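Local coordinates for regulatory protein PcrH (Pseudomonas aeruginosa, PDB 2XCB) that acts as a type III secretion chaperone, binding the chaperone-binding region of the minor translocator protein PopD, at residues A[20-25]-A[52-57]; A[88-93]-A[127-132]; A[95-98]-A[104-107]. All coordinates share one frame; numbering follows the deposited sequence. Where two conformers were deposited one is given.

Overall arrangement
PcrH is an all-helical tetratricopeptide-type (TPR) array, and its three contacts illustrate how such an array is assembled. Contact 1 joins helices 15-30 and 52-64 near the N-terminal end; contact 2 joins helices 87-98 and 123-140, beyond the chain's centre; contact 3, nested in the loop closed by contact 2, joins consecutive helices 87-98 and 102-117. Contacts 2 and 3 share helix 87-98, their centres about 9 Å apart, whereas the centres of contacts 1 and 2 are about 22 Å apart, yet these two touch through Phe-88, packed on Ala-52 and Leu-56. Contacts 1 and 2 both reach the bound peptide, so residues that join helices also line its site.

Contact 1 (A[20-25]-A[52-57]); sequences QLYALG and ARYFLG
The guanidinium of Arg-53 lies over one face of the Tyr-22 ring, a cation-pi contact with CZ 4.6 Å from the ring centroid and 14° off the ring normal. It is not a flat stack, for the two planes are inclined at 31°. The arginine comes nearest through NH1, 3.8 Å from Tyr-22 CD2, while further back along the same side chain Arg-53 CB lies 3.9 Å from Tyr-22 CE1. A bend at chi3 turns the arginine chain so that its end comes over the tyrosine. Tyr-54 adds a second aromatic neighbour: its CD1 sits 3.8 Å from Tyr-22 CD1, and the approach is made at the edge of the Tyr-54 ring. The two rings, with centroids 6.0 Å apart, are mutually oblique.

In the TPR array these residues connect helices 15-30 and 52-64, which are not consecutive, since helix 34-47 comes between them in the chain. With CG anti to the backbone N (chi1 172°), the Tyr-22 side chain is carried toward helix 52-64, and Tyr-54 also rests on Leu-44 and Cys-45 of the intervening helix. The phenol end of Tyr-22 is gripped twice. Tyr-22 OH hydrogen-bonds to the backbone of the bound peptide and also accepts a bond of 2.9 Å from a water, which in turn donates to Arg-53 O at 3.1 Å. Peptide and helix 52-64 are thereby tied to the same hydroxyl.

Further out, salt bridges hold the arginine in place, from Arg-53 NH2 to Asp-51 OD1 and from Arg-53 NH1 to Glu-19 OE1. These acidic partners lie just before the two segments and would be expected to steady the cation above the ring. On helix 15-30, Gln-20 and Leu-21 pack against Leu-24 of the second subunit.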
loop_
_atom_site.group_PDB
_atom_site.type_symbol
_atom_site.label_atom_id
_atom_site.label_comp_id
_atom_site.label_asym_id
_atom_site.label_seq_id
_atom_site.Cartn_x
_atom_site.Cartn_y
_atom_site.Cartn_z
ATOM N N GLN A 20 2.236 8.235 0.201
ATOM C CA GLN A 20 0.830 7.854 0.287
ATOM C C GLN A 20 0.618 6.481 0.912
ATOM O O GLN A 20 -0.386 6.229 1.632
ATOM C CB GLN A 20 0.175 7.939 -1.104
ATOM C CG GLN A 20 0.098 9.370 -1.644
ATOM C CD GLN A 20 -0.286 9.395 -3.135
ATOM O OE1 GLN A 20 -1.151 8.640 -3.557
ATOM N NE2 GLN A 20 0.378 10.248 -3.930
ATOM N N LEU A 21 1.568 5.593 0.689
ATOM C CA LEU A 21 1.489 4.284 1.314
ATOM C C LEU A 21 1.759 4.362 2.827
ATOM O O LEU A 21 1.125 3.654 3.611
ATOM C CB LEU A 21 2.543 3.446 0.662
ATOM C CG LEU A 21 2.275 2.030 0.240
ATOM C CD1 LEU A 21 0.788 1.863 -0.115
ATOM C CD2 LEU A 21 3.206 1.715 -0.936
ATOM N N TYR A 22 2.696 5.228 3.231
ATOM C CA TYR A 22 2.869 5.495 4.652
ATOM C C TYR A 22 1.620 6.062 5.273
ATOM O O TYR A 22 1.197 5.593 6.344
ATOM C CB TYR A 22 4.123 6.335 4.933
ATOM C CG TYR A 22 4.199 6.786 6.403
ATOM C CD1 TYR A 22 4.670 5.925 7.376
ATOM C CD2 TYR A 22 3.693 8.040 6.816
ATOM C CE1 TYR A 22 4.739 6.307 8.711
ATOM C CE2 TYR A 22 3.732 8.424 8.198
ATOM C CZ TYR A 22 4.223 7.554 9.100
ATOM O OH TYR A 22 4.286 7.915 10.403
ATOM N N ALA A 23 0.984 7.056 4.611
ATOM C CA ALA A 23 -0.319 7.559 5.036
ATOM C C ALA A 23 -1.370 6.484 5.223
ATOM O O ALA A 23 -2.217 6.556 6.162
ATOM C CB ALA A 23 -0.874 8.612 4.015
ATOM N N LEU A 24 -1.378 5.531 4.296
ATOM C CA LEU A 24 -2.386 4.470 4.305
ATOM C C LEU A 24 -2.161 3.635 5.556
ATOM O O LEU A 24 -3.112 3.367 6.315
ATOM C CB LEU A 24 -2.339 3.626 3.004
ATOM C CG LEU A 24 -3.363 2.513 2.730
ATOM C CD1 LEU A 24 -3.613 2.386 1.245
ATOM C CD2 LEU A 24 -2.848 1.192 3.181
ATOM N N GLY A 25 -0.894 3.286 5.793
ATOM C CA GLY A 25 -0.498 2.491 6.951
ATOM C C GLY A 25 -0.761 3.196 8.242
ATOM O O GLY A 25 -1.274 2.603 9.153
ATOM N N ALA A 52 13.304 5.731 9.418
ATOM C CA ALA A 52 12.908 5.334 10.791
ATOM C C ALA A 52 11.371 5.328 11.026
ATOM O O ALA A 52 10.879 4.539 11.816
ATOM C CB ALA A 52 13.644 6.214 11.865
ATOM N N ARG A 53 10.618 6.228 10.398
ATOM C CA ARG A 53 9.164 6.190 10.573
ATOM C C ARG A 53 8.560 4.819 10.298
ATOM O O ARG A 53 7.596 4.370 11.008
ATOM C CB ARG A 53 8.416 7.234 9.729
ATOM C CG ARG A 53 8.930 8.682 9.793
ATOM C CD ARG A 53 8.270 9.664 8.671
ATOM N NE ARG A 53 8.593 9.172 7.330
ATOM C CZ ARG A 53 7.893 9.408 6.224
ATOM N NH1 ARG A 53 6.802 10.187 6.249
ATOM N NH2 ARG A 53 8.313 8.875 5.089
ATOM N N TYR A 54 9.080 4.143 9.290
ATOM C CA TYR A 54 8.488 2.840 8.901
ATOM C C TYR A 54 8.737 1.793 9.999
ATOM O O TYR A 54 7.943 0.878 10.205
ATOM C CB TYR A 54 9.077 2.303 7.574
ATOM C CG TYR A 54 8.924 3.255 6.407
ATOM C CD1 TYR A 54 8.002 4.297 6.473
ATOM C CD2 TYR A 54 9.686 3.111 5.236
ATOM C CE1 TYR A 54 7.859 5.232 5.376
ATOM C CE2 TYR A 54 9.544 4.059 4.120
ATOM C CZ TYR A 54 8.616 5.070 4.231
ATOM O OH TYR A 54 8.472 5.960 3.187
ATOM N N PHE A 55 9.861 1.921 10.693
ATOM C CA PHE A 55 10.238 0.881 11.708
ATOM C C PHE A 55 9.508 1.112 13.024
ATOM O O PHE A 55 9.185 0.153 13.766
ATOM C CB PHE A 55 11.758 0.832 11.874
ATOM C CG PHE A 55 12.446 0.352 10.600
ATOM C CD1 PHE A 55 12.537 -1.015 10.309
ATOM C CD2 PHE A 55 12.894 1.250 9.668
ATOM C CE1 PHE A 55 13.097 -1.473 9.062
ATOM C CE2 PHE A 55 13.463 0.790 8.429
ATOM C CZ PHE A 55 13.560 -0.529 8.139
ATOM N N LEU A 56 9.286 2.396 13.308
ATOM C CA LEU A 56 8.399 2.893 14.398
ATOM C C LEU A 56 7.031 2.362 14.143
ATOM O O LEU A 56 6.398 1.785 15.025
ATOM C CB LEU A 56 8.389 4.461 14.478
ATOM C CG LEU A 56 7.654 4.909 15.780
ATOM C CD1 LEU A 56 8.366 4.329 17.028
ATOM C CD2 LEU A 56 7.520 6.414 15.856
ATOM N N GLY A 57 6.526 2.561 12.920
ATOM C CA GLY A 57 5.182 2.018 12.546
ATOM C C GLY A 57 5.057 0.477 12.705
ATOM O O GLY A 57 4.109 -0.040 13.371
HETATM O O HOH W 1 6.009 6.647 12.297
#

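Contact 2 (A[88-93]-A[127-132]); sequences FPFHAA and ARAGAM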
loop_
_atom_site.group_PDB
_atom_site.type_symbol
_atom_site.label_atom_id
_atom_site.label_comp_id
_atom_site.label_asym_id
_atom_site.label_seq_id
_atom_site.Cartn_x
_atom_site.Cartn_y
_atom_site.Cartn_z
ATOM N N PHE A 88 11.750 5.132 20.274
ATOM C CA PHE A 88 12.288 3.793 20.158
ATOM C C PHE A 88 12.602 3.203 21.521
ATOM O O PHE A 88 12.076 2.160 21.840
ATOM C CB PHE A 88 13.495 3.802 19.214
ATOM C CG PHE A 88 13.100 4.039 17.728
ATOM C CD1 PHE A 88 12.242 3.136 17.066
ATOM C CD2 PHE A 88 13.503 5.215 17.063
ATOM C CE1 PHE A 88 11.893 3.302 15.695
ATOM C CE2 PHE A 88 13.152 5.455 15.716
ATOM C CZ PHE A 88 12.327 4.472 15.011
ATOM N N PRO A 89 13.496 3.837 22.328
ATOM C CA PRO A 89 13.829 3.095 23.589
ATOM C C PRO A 89 12.658 3.121 24.561
ATOM O O PRO A 89 12.451 2.224 25.300
ATOM C CB PRO A 89 15.007 3.923 24.169
ATOM C CG PRO A 89 15.063 5.195 23.378
ATOM C CD PRO A 89 14.554 4.803 21.995
ATOM N N PHE A 90 11.831 4.141 24.465
ATOM C CA PHE A 90 10.666 4.202 25.326
ATOM C C PHE A 90 9.705 3.023 25.045
ATOM O O PHE A 90 9.397 2.236 25.996
ATOM C CB PHE A 90 9.916 5.579 25.166
ATOM C CG PHE A 90 8.690 5.720 26.083
ATOM C CD1 PHE A 90 8.832 6.130 27.416
ATOM C CD2 PHE A 90 7.377 5.392 25.611
ATOM C CE1 PHE A 90 7.710 6.252 28.292
ATOM C CE2 PHE A 90 6.275 5.455 26.455
ATOM C CZ PHE A 90 6.453 5.889 27.838
ATOM N N HIS A 91 9.256 2.847 23.776
ATOM C CA HIS A 91 8.332 1.770 23.527
ATOM C C HIS A 91 9.003 0.412 23.642
ATOM O O HIS A 91 8.334 -0.538 23.993
ATOM C CB HIS A 91 7.623 1.918 22.188
ATOM C CG HIS A 91 6.750 3.166 22.199
ATOM N ND1 HIS A 91 5.729 3.293 23.113
ATOM C CD2 HIS A 91 6.883 4.378 21.605
ATOM C CE1 HIS A 91 5.180 4.520 23.004
ATOM N NE2 HIS A 91 5.869 5.194 22.088
ATOM N N ALA A 92 10.297 0.360 23.363
ATOM C CA ALA A 92 11.059 -0.882 23.584
ATOM C C ALA A 92 11.019 -1.254 25.096
ATOM O O ALA A 92 10.986 -2.440 25.471
ATOM C CB ALA A 92 12.503 -0.716 23.166
ATOM N N ALA A 93 11.161 -0.234 25.926
ATOM C CA ALA A 93 11.140 -0.460 27.379
ATOM C C ALA A 93 9.776 -1.029 27.792
ATOM O O ALA A 93 9.703 -1.935 28.611
ATOM C CB ALA A 93 11.447 0.862 28.080
ATOM N N ALA A 127 8.919 13.344 30.799
ATOM C CA ALA A 127 8.273 13.132 32.102
ATOM C C ALA A 127 7.717 11.728 32.244
ATOM O O ALA A 127 7.859 11.105 33.297
ATOM C CB ALA A 127 7.174 14.172 32.308
ATOM N N ARG A 128 7.150 11.172 31.172
ATOM C CA ARG A 128 6.661 9.788 31.227
ATOM C C ARG A 128 7.796 8.809 31.363
ATOM O O ARG A 128 7.641 7.841 32.064
ATOM C CB ARG A 128 5.864 9.365 29.979
ATOM C CG ARG A 128 4.455 9.964 29.845
ATOM C CD ARG A 128 3.837 9.510 28.490
ATOM N NE ARG A 128 3.374 8.122 28.522
ATOM C CZ ARG A 128 3.151 7.361 27.454
ATOM N NH1 ARG A 128 3.384 7.815 26.222
ATOM N NH2 ARG A 128 2.691 6.133 27.636
ATOM N N ALA A 129 8.893 9.036 30.642
ATOM C CA ALA A 129 10.031 8.165 30.693
ATOM C C ALA A 129 10.606 8.196 32.122
ATOM O O ALA A 129 11.032 7.171 32.633
ATOM C CB ALA A 129 11.060 8.602 29.662
ATOM N N GLY A 130 10.632 9.362 32.743
ATOM C CA GLY A 130 11.149 9.528 34.120
ATOM C C GLY A 130 10.215 8.823 35.078
ATOM O O GLY A 130 10.692 8.028 35.916
ATOM N N ALA A 131 8.887 8.983 34.886
ATOM C CA ALA A 131 7.902 8.275 35.747
ATOM C C ALA A 131 8.020 6.750 35.647
ATOM O O ALA A 131 8.052 6.022 36.683
ATOM C CB ALA A 131 6.444 8.713 35.440
ATOM N N MET A 132 8.077 6.248 34.404
ATOM C CA MET A 132 8.267 4.811 34.186
ATOM C C MET A 132 9.588 4.293 34.730
ATOM O O MET A 132 9.660 3.192 35.331
ATOM C CB MET A 132 8.096 4.432 32.680
ATOM C CG MET A 132 6.662 4.567 32.159
ATOM S SD MET A 132 5.484 3.681 33.224
ATOM C CE MET A 132 5.893 1.943 32.902
#
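Phe-90 bridges to Arg-128, Ala-129 and Met-132 in a helix-to-helix contact between two non-consecutive members of the TPR array, helices 87-98 and 123-140, with helix 102-117 between them in the chain. The local axes run in roughly the same direction, 35° apart, and approach no closer than 11.1 Å; every close side-chain contact across this separation involves Phe-90. Its side chain extends away from the backbone N (chi1 -178°), which carries the ring across to the other helix.

Phe-90 CZ, with CE2 beside it, sits over one face of the Arg-128 guanidinium. The distance from Phe-90 CZ to Arg-128 CZ, at the middle of that face, is 3.6 Å, and the ring and guanidinium planes are steeply inclined to each other at 61°. A bend at chi3 turns the guanidinium so that one face is presented to Phe-90 CZ, and the aliphatic root of the arginine contributes as well, Arg-128 CB lying 4.0 Å from Phe-90 CE1. Weak, long ion pairs link the arginine to Glu-94 and to an acidic side chain of the bound peptide.

His-91, next to Phe-90 in sequence, hydrogen-bonds to Glu-94 through ND1 and to an acidic side chain of the peptide through NE2, so the ligand is held directly beside this contact. Phe-109 of helix 102-117 meets Phe-90 edge-to-face. On the CD1-CE1 side of the ring, Phe-90 CD1 touches Ala-129 CB at 4.0 Å, while Phe-90 CE1 lies 3.8 Å from Ala-129 N and 4.3 Å from Met-132 CG.

Contact 3 (A[95-98]-A[104-107]); sequences CHLQ and GAES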
loop_
_atom_site.group_PDB
_atom_site.type_symbol
_atom_site.label_atom_id
_atom_site.label_comp_id
_atom_site.label_asym_id
_atom_site.label_seq_id
_atom_site.Cartn_x
_atom_site.Cartn_y
_atom_site.Cartn_z
ATOM N N CYS A 95 7.858 -2.972 25.978
ATOM C CA CYS A 95 7.869 -4.353 25.534
ATOM C C CYS A 95 8.734 -5.146 26.513
ATOM O O CYS A 95 8.337 -6.239 26.848
ATOM C CB CYS A 95 8.450 -4.530 24.095
ATOM S SG CYS A 95 7.432 -3.602 22.823
ATOM N N HIS A 96 9.894 -4.627 26.931
ATOM C CA HIS A 96 10.716 -5.395 27.851
ATOM C C HIS A 96 9.947 -5.690 29.145
ATOM O O HIS A 96 10.046 -6.763 29.733
ATOM C CB HIS A 96 11.974 -4.612 28.198
ATOM C CG HIS A 96 13.040 -4.642 27.146
ATOM N ND1 HIS A 96 13.569 -5.812 26.656
ATOM C CD2 HIS A 96 13.631 -3.641 26.449
ATOM C CE1 HIS A 96 14.527 -5.533 25.782
ATOM N NE2 HIS A 96 14.589 -4.219 25.643
ATOM N N LEU A 97 9.193 -4.704 29.592
ATOM C CA LEU A 97 8.401 -4.800 30.828
ATOM C C LEU A 97 7.360 -5.893 30.688
ATOM O O LEU A 97 7.280 -6.820 31.522
ATOM C CB LEU A 97 7.721 -3.438 31.074
ATOM C CG LEU A 97 8.083 -2.542 32.245
ATOM C CD1 LEU A 97 6.827 -1.671 32.612
ATOM C CD2 LEU A 97 8.511 -3.395 33.470
ATOM N N GLN A 98 6.635 -5.889 29.570
ATOM C CA GLN A 98 5.633 -6.951 29.349
ATOM C C GLN A 98 6.286 -8.324 29.209
ATOM O O GLN A 98 5.664 -9.364 29.530
ATOM C CB GLN A 98 4.635 -6.614 28.215
ATOM C CG GLN A 98 3.775 -5.365 28.485
ATOM C CD GLN A 98 3.130 -5.301 29.912
ATOM O OE1 GLN A 98 2.289 -6.138 30.267
ATOM N NE2 GLN A 98 3.540 -4.288 30.721
ATOM N N GLY A 104 16.168 -4.636 30.926
ATOM C CA GLY A 104 15.912 -4.027 29.615
ATOM C C GLY A 104 14.978 -2.820 29.757
ATOM O O GLY A 104 15.182 -1.787 29.131
ATOM N N ALA A 105 13.954 -2.900 30.585
ATOM C CA ALA A 105 12.999 -1.782 30.606
ATOM C C ALA A 105 13.660 -0.576 31.236
ATOM O O ALA A 105 13.401 0.578 30.847
ATOM C CB ALA A 105 11.726 -2.156 31.416
ATOM N N GLU A 106 14.397 -0.825 32.320
ATOM C CA GLU A 106 15.120 0.286 32.994
ATOM C C GLU A 106 16.067 1.007 32.003
ATOM O O GLU A 106 16.072 2.214 31.976
ATOM C CB GLU A 106 15.943 -0.270 34.167
ATOM C CG GLU A 106 16.843 0.751 34.848
ATOM C CD GLU A 106 17.423 0.242 36.181
ATOM O OE1 GLU A 106 18.088 -0.822 36.160
ATOM O OE2 GLU A 106 17.189 0.884 37.233
ATOM N N SER A 107 16.884 0.238 31.253
ATOM C CA SER A 107 17.798 0.812 30.234
ATOM C C SER A 107 17.012 1.670 29.240
ATOM O O SER A 107 17.378 2.839 28.974
ATOM C CB SER A 107 18.485 -0.303 29.438
ATOM O OG SER A 107 19.108 -1.219 30.288
#
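Gly-104 N is hydrogen-bonded to Asp-101 OD1 at the beginning of helix 102-117. Gly-104 CA lies over one face of the His-96 ring, a CH-pi contact 3.9 Å from the centroid and 14° off the normal. The His-96 CG is anti to the carbonyl carbon (chi1 -78°), which sets the imidazole against Gly-104. Having no side chain, the glycine lets the ring settle directly on the backbone: His-96 CD2 comes within 3.6 Å of Gly-104 O, and His-96 CB within 3.5 Å of Ala-105 N.

This is the tight turn-end of a helical hairpin of the TPR type, in which helices 87-98 and 102-117 follow one another after a short loop; the CA atoms of His-96 and Ala-105 are only 5.1 Å apart. The small methyl of Ala-105 fits beside the neighbouring leucine, with Ala-105 CB 3.8 Å from Leu-97 CG and 4.0 Å from Leu-97 CD2.

Other helices flank the hairpin. His-96 also packs on Leu-72 of helix 68-81, and Leu-97 on Met-132 and Arg-139 of helix 123-140, while on that last helix Glu-106 OE1 makes a salt bridge to Lys-140 NZ and OE2 a hydrogen bond to Thr-137 OG1.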